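Local coordinates for protein dTDP-glucose 4,6-dehydratase (Klebsiella pneumoniae, PDB 5U4Q) that binds NAD and probably catalyses the dehydration of dTDP-glucose to dTDP-4-dehydro-6-deoxyglucose, at residues Leu62-Arg67 against His84-Ala89; Met107-Ile112 against Leu124-Ser129; Asp103-Gly108 against Ala155-Ala160. One frame throughout, in Å; residues are numbered along the deposited sequence.

Interaction 1 of 3, residues Leu62-Arg67 against His84-Ala89; sequences LDLADR and HLAAQA. With NAD (nicotinamide-adenine-dinucleotide), chain C.
Two donors grip OD1 of D63, the neighbour of the L64 that reaches across to H84 and A86. The exocyclic amino group of the coenzyme adenine gives one bond, NAD N6A to D63 OD1 at 2.9 Å, and the backbone N of A65 gives the other at 3.1 Å. The second bond is almost straight (170°), uses the lone pair of OD1 that faces away from OD2 and forms an Asx turn. The first is more bent. OD2 is held by ND2 of N35, which should limit rotation of the carboxylate. Beside this, L64 N donates to NAD N1A at 3.0 Å, so one short turn reads the amino group and the adjacent ring nitrogen of the base. In a Rossmann fold the coenzyme lies against loops at the C-terminal ends of the parallel strands; here loop 62-67 follows strand 57-61, and loop 84-89 follows strand 81-84. The link between the two loops is the isobutyl group of L64. With CG beside its own backbone N (chi1 -67°), L64 CD1 arrives at the edge of the H84 imidazole, in the ring plane, 3.6 Å from H84 CE1. L64 CD1 also packs on A86 CB at 3.6 Å and lies 3.5 Å from A86 O. T9 OG1 hydrogen-bonds to ND1 of H84 and the backbone N atoms of L85 and A86, which should hold the ring and the start of the loop in place. On the coenzyme side, NAD O3D donates to L85 O at 2.8 Å, while A86 CA and CB lie beside the adenosine ribose oxygen O4B.

Interaction 2 of 3, residues Met107-Ile112 against Leu124-Ser129; sequences MGYLNI and LVYASS. With NAD (nicotinamide-adenine-dinucleotide), chain C.
The phenol of Y109 meets the ring of Y126 edge-to-face, with the Y109 edge directed at the Y126 face. Their ring centroids are 5.3 Å apart and the planes are inclined at 61°, which makes this a tilted version of a T-shaped pair. The leading atom is the Y109 hydroxyl: OH stands 3.1 Å above the Y126 plane, over the ring centre, and is 3.3 Å from both CG and CD1 of Y126. Behind it, Y109 CE1 lies 3.9 Å from Y126 CG, and Y126 CB sits in the plane of the Y109 ring at its edge. Y109 carries CG anti to its backbone N (chi1 -168°), which sends the ring from the flank of the helix to the sheet, whereas Y126 holds its CG between the backbone N and the carbonyl carbon and turns a ring face to the incoming phenol. Y109 OH is buried with no polar partner in the model, and its position over the ring is compatible with a weak hydroxyl-pi attraction. One turn further along the helix, I112 and L124 cross at about a right angle, methyl against methyl, with I112 CG2 3.8 Å from L124 CD1. L124 CD2 also borders the Y109 hydroxyl, at 3.9 Å, joining the two patches. N161 and A165 of helix 153-172 also touch Y109, and N111 OD1 is hydrogen-bonded to Y99 OH of the second subunit. Segment 107-112 runs nearly antiparallel to 124-129 (166°), the axes of these two segments 11.7 Å apart at their closest: helix 98-118 returns the chain from strand 81-84 to the parallel, adjacent strand 123-129, the beta-alpha-beta crossover typical of a Rossmann fold.

Interaction 3 of 3, residues Asp103-Gly108 against Ala155-Ala160; sequences DANLMG and AATKKA. With NAD (nicotinamide-adenine-dinucleotide), chain C.
T157 OG1 accepts a hydrogen bond from N105 ND2 at 3.1 Å, nearly straight (165°) and in the amide plane of N105, whose OD1 accepts from the backbone N of Q88. The hydroxyl is also hydrogen-bonded to the carbonyl O of Y154 one turn earlier, so two partners hold it. Its position between backbone N and carbonyl carbon (chi1 68°) leaves T157 CG2 to pack on L106 CG at 3.9 Å. The CB of K158 points away from 103-108, but its chain bends at the second torsion and carries K158 NZ to NAD O3D at 3.0 Å. Y154, also hydrogen-bonded to NAD, and K158 have the Tyr-x-x-x-Lys spacing that marks the short-chain dehydrogenase/reductase superfamily. K159 forms a salt bridge with D148 of the second subunit. A160 ends the walk with its CB 3.8 Å from L106 CD2. The two helical segments run nearly parallel, crossing at 23° with axes 9.2 Å apart, and a wider pi-type turn shapes 103-107. Helix 153-172 lies beside helix 98-118 and touches strand 123-129 through K158, while D103 and the selenomethionine M107 of helix 98-118 pack on M107 and D103 of the second subunit, respectively.

Overall arrangement
The three contacts lie on the same side of the chain's centre: the centres of interactions 1 and 2 are about 8 Å apart, those of 2 and 3 about 8 Å, and those of 1 and 3 about 10 Å. Helix 98-118 joins interactions 2 and 3, which share M107 and G108. Probable hydrogen bonds tie the sets together: L64 O to N111 ND2 at 2.7 Å between 1 and 2, Q88 N to N105 OD1 at 3.0 Å between 1 and 3, and A127 O to K158 NZ at 3.0 Å between 2 and 3. All touch NAD, interaction 1 from adenine to nicotinamide ribose; L85 O and K158 NZ hydrogen-bond to O3D of that ribose, and the methyl of A127 touches it.

Interaction 1 of 3, residues Leu62-Arg67 against His84-Ala89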
loop_
_atom_site.group_PDB
_atom_site.type_symbol
_atom_site.label_atom_id
_atom_site.label_comp_id
_atom_site.label_asym_id
_atom_site.label_seq_id
_atom_site.Cartn_x
_atom_site.Cartn_y
_atom_site.Cartn_z
ATOM N N LEU A 62 4.875 22.140 6.998
ATOM C CA LEU A 62 4.701 20.957 7.811
ATOM C C LEU A 62 4.912 19.744 6.942
ATOM O O LEU A 62 4.459 19.728 5.780
ATOM C CB LEU A 62 3.262 20.944 8.346
ATOM C CG LEU A 62 2.779 19.846 9.250
ATOM C CD1 LEU A 62 3.579 19.806 10.531
ATOM C CD2 LEU A 62 1.310 20.088 9.561
ATOM N N ASP A 63 5.579 18.742 7.486
ATOM C CA ASP A 63 5.783 17.490 6.806
ATOM C C ASP A 63 4.666 16.526 7.175
ATOM O O ASP A 63 4.286 16.396 8.334
ATOM C CB ASP A 63 7.126 16.885 7.167
ATOM C CG ASP A 63 7.631 15.957 6.102
ATOM O OD1 ASP A 63 6.997 14.908 5.892
ATOM O OD2 ASP A 63 8.655 16.322 5.460
ATOM N N LEU A 64 4.133 15.830 6.176
ATOM C CA LEU A 64 3.079 14.824 6.392
ATOM C C LEU A 64 3.492 13.735 7.392
ATOM O O LEU A 64 2.626 13.176 8.074
ATOM C CB LEU A 64 2.729 14.134 5.076
ATOM C CG LEU A 64 2.061 14.921 3.975
ATOM C CD1 LEU A 64 1.982 14.007 2.768
ATOM C CD2 LEU A 64 0.676 15.405 4.410
ATOM N N ALA A 65 4.802 13.479 7.472
ATOM C CA ALA A 65 5.339 12.439 8.332
ATOM C C ALA A 65 5.577 12.882 9.767
ATOM O O ALA A 65 5.952 12.055 10.599
ATOM C CB ALA A 65 6.630 11.928 7.738
ATOM N N ASP A 66 5.352 14.157 10.053
ATOM C CA ASP A 66 5.526 14.731 11.408
ATOM C C ASP A 66 4.234 14.408 12.170
ATOM O O ASP A 66 3.248 15.139 12.084
ATOM C CB ASP A 66 5.792 16.234 11.274
ATOM C CG ASP A 66 5.984 16.960 12.603
ATOM O OD1 ASP A 66 5.732 16.395 13.686
ATOM O OD2 ASP A 66 6.390 18.130 12.539
ATOM N N ARG A 67 4.249 13.308 12.922
ATOM C CA ARG A 67 3.052 12.823 13.596
ATOM C C ARG A 67 2.468 13.841 14.564
ATOM O O ARG A 67 1.271 14.110 14.527
ATOM C CB ARG A 67 3.313 11.505 14.348
ATOM C CG ARG A 67 2.069 11.005 15.080
ATOM C CD ARG A 67 2.285 9.706 15.822
ATOM N NE ARG A 67 1.125 9.409 16.661
ATOM C CZ ARG A 67 1.051 8.403 17.533
ATOM N NH1 ARG A 67 2.076 7.563 17.687
ATOM N NH2 ARG A 67 -0.062 8.229 18.242
ATOM N N HIS A 84 -6.394 16.002 0.033
ATOM C CA HIS A 84 -5.027 15.573 0.225
ATOM C C HIS A 84 -4.349 15.334 -1.107
ATOM O O HIS A 84 -4.675 14.386 -1.837
ATOM C CB HIS A 84 -5.005 14.321 1.112
ATOM C CG HIS A 84 -3.649 13.741 1.281
ATOM N ND1 HIS A 84 -2.576 14.481 1.728
ATOM C CD2 HIS A 84 -3.181 12.493 1.055
ATOM C CE1 HIS A 84 -1.506 13.717 1.757
ATOM N NE2 HIS A 84 -1.843 12.507 1.350
ATOM N N LEU A 85 -3.374 16.190 -1.383
ATOM C CA LEU A 85 -2.617 16.157 -2.640
ATOM C C LEU A 85 -1.112 15.978 -2.427
ATOM O O LEU A 85 -0.403 15.555 -3.331
ATOM C CB LEU A 85 -2.901 17.417 -3.446
ATOM C CG LEU A 85 -4.367 17.609 -3.827
ATOM C CD1 LEU A 85 -4.658 19.046 -4.250
ATOM C CD2 LEU A 85 -4.822 16.624 -4.891
ATOM N N ALA A 86 -0.604 16.267 -1.234
ATOM C CA ALA A 86 0.819 16.142 -0.955
ATOM C C ALA A 86 1.274 14.691 -1.079
ATOM O O ALA A 86 0.654 13.788 -0.504
ATOM C CB ALA A 86 1.149 16.668 0.431
ATOM N N ALA A 87 2.356 14.499 -1.824
ATOM C CA ALA A 87 2.945 13.186 -2.052
ATOM C C ALA A 87 4.229 13.337 -2.832
ATOM O O ALA A 87 4.478 14.372 -3.461
ATOM C CB ALA A 87 2.002 12.269 -2.825
ATOM N N GLN A 88 5.011 12.268 -2.770
ATOM C CA GLN A 88 6.206 12.078 -3.533
ATOM C C GLN A 88 5.715 11.439 -4.809
ATOM O O GLN A 88 5.077 10.384 -4.760
ATOM C CB GLN A 88 7.120 11.085 -2.802
ATOM C CG GLN A 88 8.436 10.797 -3.488
ATOM C CD GLN A 88 9.385 11.969 -3.443
ATOM O OE1 GLN A 88 9.362 12.780 -2.507
ATOM N NE2 GLN A 88 10.248 12.054 -4.442
ATOM N N ALA A 89 5.975 12.078 -5.941
ATOM C CA ALA A 89 5.503 11.580 -7.236
ATOM C C ALA A 89 6.483 12.009 -8.299
ATOM O O ALA A 89 6.724 13.204 -8.439
ATOM C CB ALA A 89 4.121 12.155 -7.538
HETATM P PA NAD C . 3.603 18.762 -6.935
HETATM O O1A NAD C . 3.617 20.025 -7.706
HETATM O O2A NAD C . 4.891 18.020 -6.639
HETATM O O5B NAD C . 2.809 19.051 -5.556
HETATM C C5B NAD C . 2.861 18.218 -4.405
HETATM C C4B NAD C . 3.282 19.076 -3.224
HETATM O O4B NAD C . 3.371 18.159 -2.118
HETATM C C3B NAD C . 4.643 19.736 -3.401
HETATM O O3B NAD C . 4.615 21.171 -3.367
HETATM C C2B NAD C . 5.468 19.116 -2.274
HETATM O O2B NAD C . 6.392 20.042 -1.669
HETATM C C1B NAD C . 4.432 18.569 -1.294
HETATM N N9A NAD C . 4.922 17.437 -0.490
HETATM C C8A NAD C . 5.528 16.316 -0.945
HETATM N N7A NAD C . 5.859 15.520 0.074
HETATM C C5A NAD C . 5.445 16.122 1.200
HETATM C C6A NAD C . 5.530 15.817 2.643
HETATM N N6A NAD C . 6.086 14.701 3.095
HETATM N N1A NAD C . 5.001 16.719 3.471
HETATM C C2A NAD C . 4.438 17.865 3.061
HETATM N N3A NAD C . 4.351 18.223 1.764
HETATM C C4A NAD C . 4.844 17.377 0.820
HETATM O O3 NAD C . 2.679 17.646 -7.643
HETATM P PN NAD C . 1.161 17.762 -8.167
HETATM O O1N NAD C . 0.500 19.008 -7.746
HETATM O O2N NAD C . 1.247 17.328 -9.630
HETATM O O5D NAD C . 0.548 16.523 -7.374
HETATM C C5D NAD C . -0.564 16.580 -6.486
HETATM C C4D NAD C . -1.021 15.146 -6.275
HETATM O O4D NAD C . -1.627 14.647 -7.489
HETATM C C3D NAD C . 0.030 14.112 -5.889
HETATM O O3D NAD C . -0.550 13.243 -4.914
HETATM C C2D NAD C . 0.270 13.314 -7.149
HETATM O O2D NAD C . 0.658 11.947 -6.898
HETATM C C1D NAD C . -1.075 13.384 -7.843
HETATM N N1N NAD C . -0.962 13.295 -9.311
HETATM C C2N NAD C . -0.624 14.349 -10.090
HETATM C C3N NAD C . -0.528 14.228 -11.486
HETATM C C7N NAD C . -0.150 15.374 -12.434
HETATM O O7N NAD C . -0.255 15.212 -13.659
HETATM N N7N NAD C . 0.338 16.551 -12.007
HETATM C C4N NAD C . -0.752 12.997 -12.062
HETATM C C5N NAD C . -1.084 11.921 -11.251
HETATM C C6N NAD C . -1.164 12.077 -9.872
#

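Interaction 2 of 3, residues Met107-Ile112 against Leu124-Ser129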
loop_
_atom_site.group_PDB
_atom_site.type_symbol
_atom_site.label_atom_id
_atom_site.label_comp_id
_atom_site.label_asym_id
_atom_site.label_seq_id
_atom_site.Cartn_x
_atom_site.Cartn_y
_atom_site.Cartn_z
HETATM N N MSE A 107 3.250 6.574 5.589
HETATM C CA MSE A 107 3.085 7.146 6.944
HETATM C C MSE A 107 2.329 8.442 6.898
HETATM O O MSE A 107 1.455 8.708 7.743
HETATM C CB MSE A 107 4.456 7.400 7.547
HETATM C CG MSE A 107 4.449 8.026 8.942
HETATM SE SE MSE A 107 3.647 6.852 10.301
HETATM C CE MSE A 107 5.012 5.428 10.271
ATOM N N GLY A 108 2.658 9.288 5.937
ATOM C CA GLY A 108 1.960 10.543 5.809
ATOM C C GLY A 108 0.467 10.379 5.603
ATOM O O GLY A 108 -0.356 11.122 6.162
ATOM N N TYR A 109 0.097 9.367 4.820
ATOM C CA TYR A 109 -1.314 9.114 4.538
ATOM C C TYR A 109 -2.004 8.648 5.823
ATOM O O TYR A 109 -3.142 9.027 6.089
ATOM C CB TYR A 109 -1.491 8.115 3.381
ATOM C CG TYR A 109 -2.933 8.068 2.890
ATOM C CD1 TYR A 109 -3.450 9.092 2.137
ATOM C CD2 TYR A 109 -3.774 7.025 3.219
ATOM C CE1 TYR A 109 -4.788 9.083 1.725
ATOM C CE2 TYR A 109 -5.087 7.000 2.825
ATOM C CZ TYR A 109 -5.594 8.020 2.056
ATOM O OH TYR A 109 -6.913 8.002 1.664
ATOM N N LEU A 110 -1.327 7.828 6.625
ATOM C CA LEU A 110 -1.907 7.406 7.897
ATOM C C LEU A 110 -2.146 8.611 8.803
ATOM O O LEU A 110 -3.188 8.669 9.442
ATOM C CB LEU A 110 -1.037 6.382 8.612
ATOM C CG LEU A 110 -1.620 5.852 9.938
ATOM C CD1 LEU A 110 -3.006 5.244 9.797
ATOM C CD2 LEU A 110 -0.652 4.868 10.585
ATOM N N ASN A 111 -1.203 9.565 8.847
ATOM C CA ASN A 111 -1.410 10.777 9.679
ATOM C C ASN A 111 -2.658 11.525 9.228
ATOM O O ASN A 111 -3.419 12.026 10.054
ATOM C CB ASN A 111 -0.162 11.667 9.697
ATOM C CG ASN A 111 0.994 11.000 10.408
ATOM O OD1 ASN A 111 0.770 10.101 11.226
ATOM N ND2 ASN A 111 2.227 11.392 10.091
ATOM N N ILE A 112 -2.869 11.624 7.919
ATOM C CA ILE A 112 -4.080 12.236 7.396
ATOM C C ILE A 112 -5.325 11.459 7.887
ATOM O O ILE A 112 -6.302 12.080 8.351
ATOM C CB ILE A 112 -4.072 12.268 5.834
ATOM C CG1 ILE A 112 -3.028 13.246 5.301
ATOM C CG2 ILE A 112 -5.446 12.582 5.238
ATOM C CD1 ILE A 112 -3.396 14.697 5.413
ATOM N N LEU A 124 -13.023 13.296 3.078
ATOM C CA LEU A 124 -11.614 13.283 2.677
ATOM C C LEU A 124 -11.556 12.897 1.218
ATOM O O LEU A 124 -11.977 11.804 0.835
ATOM C CB LEU A 124 -10.827 12.232 3.435
ATOM C CG LEU A 124 -9.397 11.957 2.932
ATOM C CD1 LEU A 124 -8.503 13.181 3.056
ATOM C CD2 LEU A 124 -8.837 10.763 3.679
ATOM N N VAL A 125 -11.026 13.815 0.407
ATOM C CA VAL A 125 -10.763 13.579 -1.000
ATOM C C VAL A 125 -9.256 13.474 -1.114
ATOM O O VAL A 125 -8.542 14.271 -0.517
ATOM C CB VAL A 125 -11.308 14.700 -1.895
ATOM C CG1 VAL A 125 -10.967 14.452 -3.369
ATOM C CG2 VAL A 125 -12.812 14.811 -1.743
ATOM N N TYR A 126 -8.760 12.488 -1.879
ATOM C CA TYR A 126 -7.307 12.279 -1.907
ATOM C C TYR A 126 -6.872 11.849 -3.280
ATOM O O TYR A 126 -7.644 11.251 -4.031
ATOM C CB TYR A 126 -6.849 11.268 -0.812
ATOM C CG TYR A 126 -7.420 9.891 -1.014
ATOM C CD1 TYR A 126 -8.710 9.592 -0.588
ATOM C CD2 TYR A 126 -6.705 8.889 -1.688
ATOM C CE1 TYR A 126 -9.279 8.346 -0.818
ATOM C CE2 TYR A 126 -7.260 7.633 -1.899
ATOM C CZ TYR A 126 -8.555 7.371 -1.496
ATOM O OH TYR A 126 -9.123 6.144 -1.754
ATOM N N ALA A 127 -5.621 12.173 -3.587
ATOM C CA ALA A 127 -5.049 11.846 -4.883
ATOM C C ALA A 127 -4.557 10.406 -4.940
ATOM O O ALA A 127 -3.724 9.982 -4.139
ATOM C CB ALA A 127 -3.887 12.785 -5.178
ATOM N N SER A 128 -5.079 9.663 -5.894
ATOM C CA SER A 128 -4.536 8.377 -6.296
ATOM C C SER A 128 -3.866 8.604 -7.660
ATOM O O SER A 128 -3.464 9.734 -7.986
ATOM C CB SER A 128 -5.596 7.291 -6.316
ATOM O OG SER A 128 -5.027 6.015 -6.587
ATOM N N SER A 129 -3.713 7.538 -8.450
ATOM C CA SER A 129 -3.001 7.666 -9.710
ATOM C C SER A 129 -3.379 6.577 -10.688
ATOM O O SER A 129 -3.619 5.446 -10.283
ATOM C CB SER A 129 -1.501 7.548 -9.427
ATOM O OG SER A 129 -0.747 7.335 -10.626
HETATM P PA NAD C . 3.603 18.762 -6.935
HETATM O O1A NAD C . 3.617 20.025 -7.706
HETATM O O2A NAD C . 4.891 18.020 -6.639
HETATM O O5B NAD C . 2.809 19.051 -5.556
HETATM C C5B NAD C . 2.861 18.218 -4.405
HETATM C C4B NAD C . 3.282 19.076 -3.224
HETATM O O4B NAD C . 3.371 18.159 -2.118
HETATM C C3B NAD C . 4.643 19.736 -3.401
HETATM O O3B NAD C . 4.615 21.171 -3.367
HETATM C C2B NAD C . 5.468 19.116 -2.274
HETATM O O2B NAD C . 6.392 20.042 -1.669
HETATM C C1B NAD C . 4.432 18.569 -1.294
HETATM N N9A NAD C . 4.922 17.437 -0.490
HETATM C C8A NAD C . 5.528 16.316 -0.945
HETATM N N7A NAD C . 5.859 15.520 0.074
HETATM C C5A NAD C . 5.445 16.122 1.200
HETATM C C6A NAD C . 5.530 15.817 2.643
HETATM N N6A NAD C . 6.086 14.701 3.095
HETATM N N1A NAD C . 5.001 16.719 3.471
HETATM C C2A NAD C . 4.438 17.865 3.061
HETATM N N3A NAD C . 4.351 18.223 1.764
HETATM C C4A NAD C . 4.844 17.377 0.820
HETATM O O3 NAD C . 2.679 17.646 -7.643
HETATM P PN NAD C . 1.161 17.762 -8.167
HETATM O O1N NAD C . 0.500 19.008 -7.746
HETATM O O2N NAD C . 1.247 17.328 -9.630
HETATM O O5D NAD C . 0.548 16.523 -7.374
HETATM C C5D NAD C . -0.564 16.580 -6.486
HETATM C C4D NAD C . -1.021 15.146 -6.275
HETATM O O4D NAD C . -1.627 14.647 -7.489
HETATM C C3D NAD C . 0.030 14.112 -5.889
HETATM O O3D NAD C . -0.550 13.243 -4.914
HETATM C C2D NAD C . 0.270 13.314 -7.149
HETATM O O2D NAD C . 0.658 11.947 -6.898
HETATM C C1D NAD C . -1.075 13.384 -7.843
HETATM N N1N NAD C . -0.962 13.295 -9.311
HETATM C C2N NAD C . -0.624 14.349 -10.090
HETATM C C3N NAD C . -0.528 14.228 -11.486
HETATM C C7N NAD C . -0.150 15.374 -12.434
HETATM O O7N NAD C . -0.255 15.212 -13.659
HETATM N N7N NAD C . 0.338 16.551 -12.007
HETATM C C4N NAD C . -0.752 12.997 -12.062
HETATM C C5N NAD C . -1.084 11.921 -11.251
HETATM C C6N NAD C . -1.164 12.077 -9.872
#

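Interaction 3 of 3, residues Asp103-Gly108 against Ala155-Ala160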
loop_
_atom_site.group_PDB
_atom_site.type_symbol
_atom_site.label_atom_id
_atom_site.label_comp_id
_atom_site.label_asym_id
_atom_site.label_seq_id
_atom_site.Cartn_x
_atom_site.Cartn_y
_atom_site.Cartn_z
ATOM N N ASP A 103 7.716 7.556 3.426
ATOM C CA ASP A 103 7.453 8.643 4.360
ATOM C C ASP A 103 6.231 9.473 3.997
ATOM O O ASP A 103 5.342 9.688 4.812
ATOM C CB ASP A 103 8.669 9.586 4.458
ATOM C CG ASP A 103 9.777 9.032 5.321
ATOM O OD1 ASP A 103 9.488 8.252 6.249
ATOM O OD2 ASP A 103 10.949 9.397 5.090
ATOM N N ALA A 104 6.208 9.977 2.789
ATOM C CA ALA A 104 5.141 10.873 2.400
ATOM C C ALA A 104 3.873 10.132 2.065
ATOM O O ALA A 104 2.761 10.597 2.400
ATOM C CB ALA A 104 5.561 11.686 1.191
ATOM N N ASN A 105 4.020 8.991 1.396
ATOM C CA ASN A 105 2.852 8.324 0.847
ATOM C C ASN A 105 2.258 7.207 1.685
ATOM O O ASN A 105 1.108 6.859 1.472
ATOM C CB ASN A 105 3.113 7.779 -0.566
ATOM C CG ASN A 105 3.516 8.853 -1.573
ATOM O OD1 ASN A 105 3.761 10.022 -1.230
ATOM N ND2 ASN A 105 3.636 8.439 -2.845
ATOM N N LEU A 106 3.004 6.618 2.619
ATOM C CA LEU A 106 2.445 5.590 3.498
ATOM C C LEU A 106 2.190 6.174 4.895
ATOM O O LEU A 106 1.027 6.325 5.307
ATOM C CB LEU A 106 3.336 4.341 3.529
ATOM C CG LEU A 106 3.471 3.652 2.159
ATOM C CD1 LEU A 106 4.527 2.571 2.230
ATOM C CD2 LEU A 106 2.147 3.076 1.693
HETATM N N MSE A 107 3.250 6.574 5.589
HETATM C CA MSE A 107 3.085 7.146 6.944
HETATM C C MSE A 107 2.329 8.442 6.898
HETATM O O MSE A 107 1.455 8.708 7.743
HETATM C CB MSE A 107 4.456 7.400 7.547
HETATM C CG MSE A 107 4.449 8.026 8.942
HETATM SE SE MSE A 107 3.647 6.852 10.301
HETATM C CE MSE A 107 5.012 5.428 10.271
ATOM N N GLY A 108 2.658 9.288 5.937
ATOM C CA GLY A 108 1.960 10.543 5.809
ATOM C C GLY A 108 0.467 10.379 5.603
ATOM O O GLY A 108 -0.356 11.122 6.162
ATOM N N ALA A 155 3.068 3.583 -7.602
ATOM C CA ALA A 155 1.756 2.964 -7.838
ATOM C C ALA A 155 1.303 2.127 -6.624
ATOM O O ALA A 155 0.146 2.177 -6.195
ATOM C CB ALA A 155 1.792 2.082 -9.090
ATOM N N ALA A 156 2.199 1.298 -6.106
ATOM C CA ALA A 156 1.865 0.475 -4.949
ATOM C C ALA A 156 1.433 1.346 -3.770
ATOM O O ALA A 156 0.512 0.973 -3.054
ATOM C CB ALA A 156 3.019 -0.397 -4.549
ATOM N N THR A 157 2.105 2.478 -3.563
ATOM C CA THR A 157 1.715 3.344 -2.434
ATOM C C THR A 157 0.340 3.976 -2.651
ATOM O O THR A 157 -0.410 4.157 -1.687
ATOM C CB THR A 157 2.763 4.435 -2.053
ATOM O OG1 THR A 157 2.873 5.422 -3.062
ATOM C CG2 THR A 157 4.131 3.816 -1.710
ATOM N N LYS A 158 0.017 4.325 -3.892
ATOM C CA LYS A 158 -1.296 4.892 -4.175
ATOM C C LYS A 158 -2.415 3.872 -3.962
ATOM O O LYS A 158 -3.485 4.200 -3.404
ATOM C CB LYS A 158 -1.337 5.560 -5.555
ATOM C CG LYS A 158 -0.452 6.810 -5.674
ATOM C CD LYS A 158 -0.795 7.886 -4.632
ATOM C CE LYS A 158 -0.305 9.271 -5.058
ATOM N NZ LYS A 158 -0.737 10.359 -4.096
ATOM N N LYS A 159 -2.201 2.627 -4.403
ATOM C CA LYS A 159 -3.179 1.585 -4.133
ATOM C C LYS A 159 -3.258 1.342 -2.628
ATOM O O LYS A 159 -4.348 1.150 -2.093
ATOM C CB LYS A 159 -2.887 0.296 -4.908
ATOM C CG LYS A 159 -3.816 -0.845 -4.591
ATOM C CD LYS A 159 -5.333 -0.606 -4.774
ATOM C CE LYS A 159 -6.054 -1.912 -4.377
ATOM N NZ LYS A 159 -7.539 -1.874 -4.324
ATOM N N ALA A 160 -2.113 1.381 -1.944
ATOM C CA ALA A 160 -2.153 1.254 -0.497
ATOM C C ALA A 160 -3.015 2.348 0.125
ATOM O O ALA A 160 -3.717 2.085 1.109
ATOM C CB ALA A 160 -0.757 1.259 0.120
HETATM P PA NAD C . 3.603 18.762 -6.935
HETATM O O1A NAD C . 3.617 20.025 -7.706
HETATM O O2A NAD C . 4.891 18.020 -6.639
HETATM O O5B NAD C . 2.809 19.051 -5.556
HETATM C C5B NAD C . 2.861 18.218 -4.405
HETATM C C4B NAD C . 3.282 19.076 -3.224
HETATM O O4B NAD C . 3.371 18.159 -2.118
HETATM C C3B NAD C . 4.643 19.736 -3.401
HETATM O O3B NAD C . 4.615 21.171 -3.367
HETATM C C2B NAD C . 5.468 19.116 -2.274
HETATM O O2B NAD C . 6.392 20.042 -1.669
HETATM C C1B NAD C . 4.432 18.569 -1.294
HETATM N N9A NAD C . 4.922 17.437 -0.490
HETATM C C8A NAD C . 5.528 16.316 -0.945
HETATM N N7A NAD C . 5.859 15.520 0.074
HETATM C C5A NAD C . 5.445 16.122 1.200
HETATM C C6A NAD C . 5.530 15.817 2.643
HETATM N N6A NAD C . 6.086 14.701 3.095
HETATM N N1A NAD C . 5.001 16.719 3.471
HETATM C C2A NAD C . 4.438 17.865 3.061
HETATM N N3A NAD C . 4.351 18.223 1.764
HETATM C C4A NAD C . 4.844 17.377 0.820
HETATM O O3 NAD C . 2.679 17.646 -7.643
HETATM P PN NAD C . 1.161 17.762 -8.167
HETATM O O1N NAD C . 0.500 19.008 -7.746
HETATM O O2N NAD C . 1.247 17.328 -9.630
HETATM O O5D NAD C . 0.548 16.523 -7.374
HETATM C C5D NAD C . -0.564 16.580 -6.486
HETATM C C4D NAD C . -1.021 15.146 -6.275
HETATM O O4D NAD C . -1.627 14.647 -7.489
HETATM C C3D NAD C . 0.030 14.112 -5.889
HETATM O O3D NAD C . -0.550 13.243 -4.914
HETATM C C2D NAD C . 0.270 13.314 -7.149
HETATM O O2D NAD C . 0.658 11.947 -6.898
HETATM C C1D NAD C . -1.075 13.384 -7.843
HETATM N N1N NAD C . -0.962 13.295 -9.311
HETATM C C2N NAD C . -0.624 14.349 -10.090
HETATM C C3N NAD C . -0.528 14.228 -11.486
HETATM C C7N NAD C . -0.150 15.374 -12.434
HETATM O O7N NAD C . -0.255 15.212 -13.659
HETATM N N7N NAD C . 0.338 16.551 -12.007
HETATM C C4N NAD C . -0.752 12.997 -12.062
HETATM C C5N NAD C . -1.084 11.921 -11.251
HETATM C C6N NAD C . -1.164 12.077 -9.872
#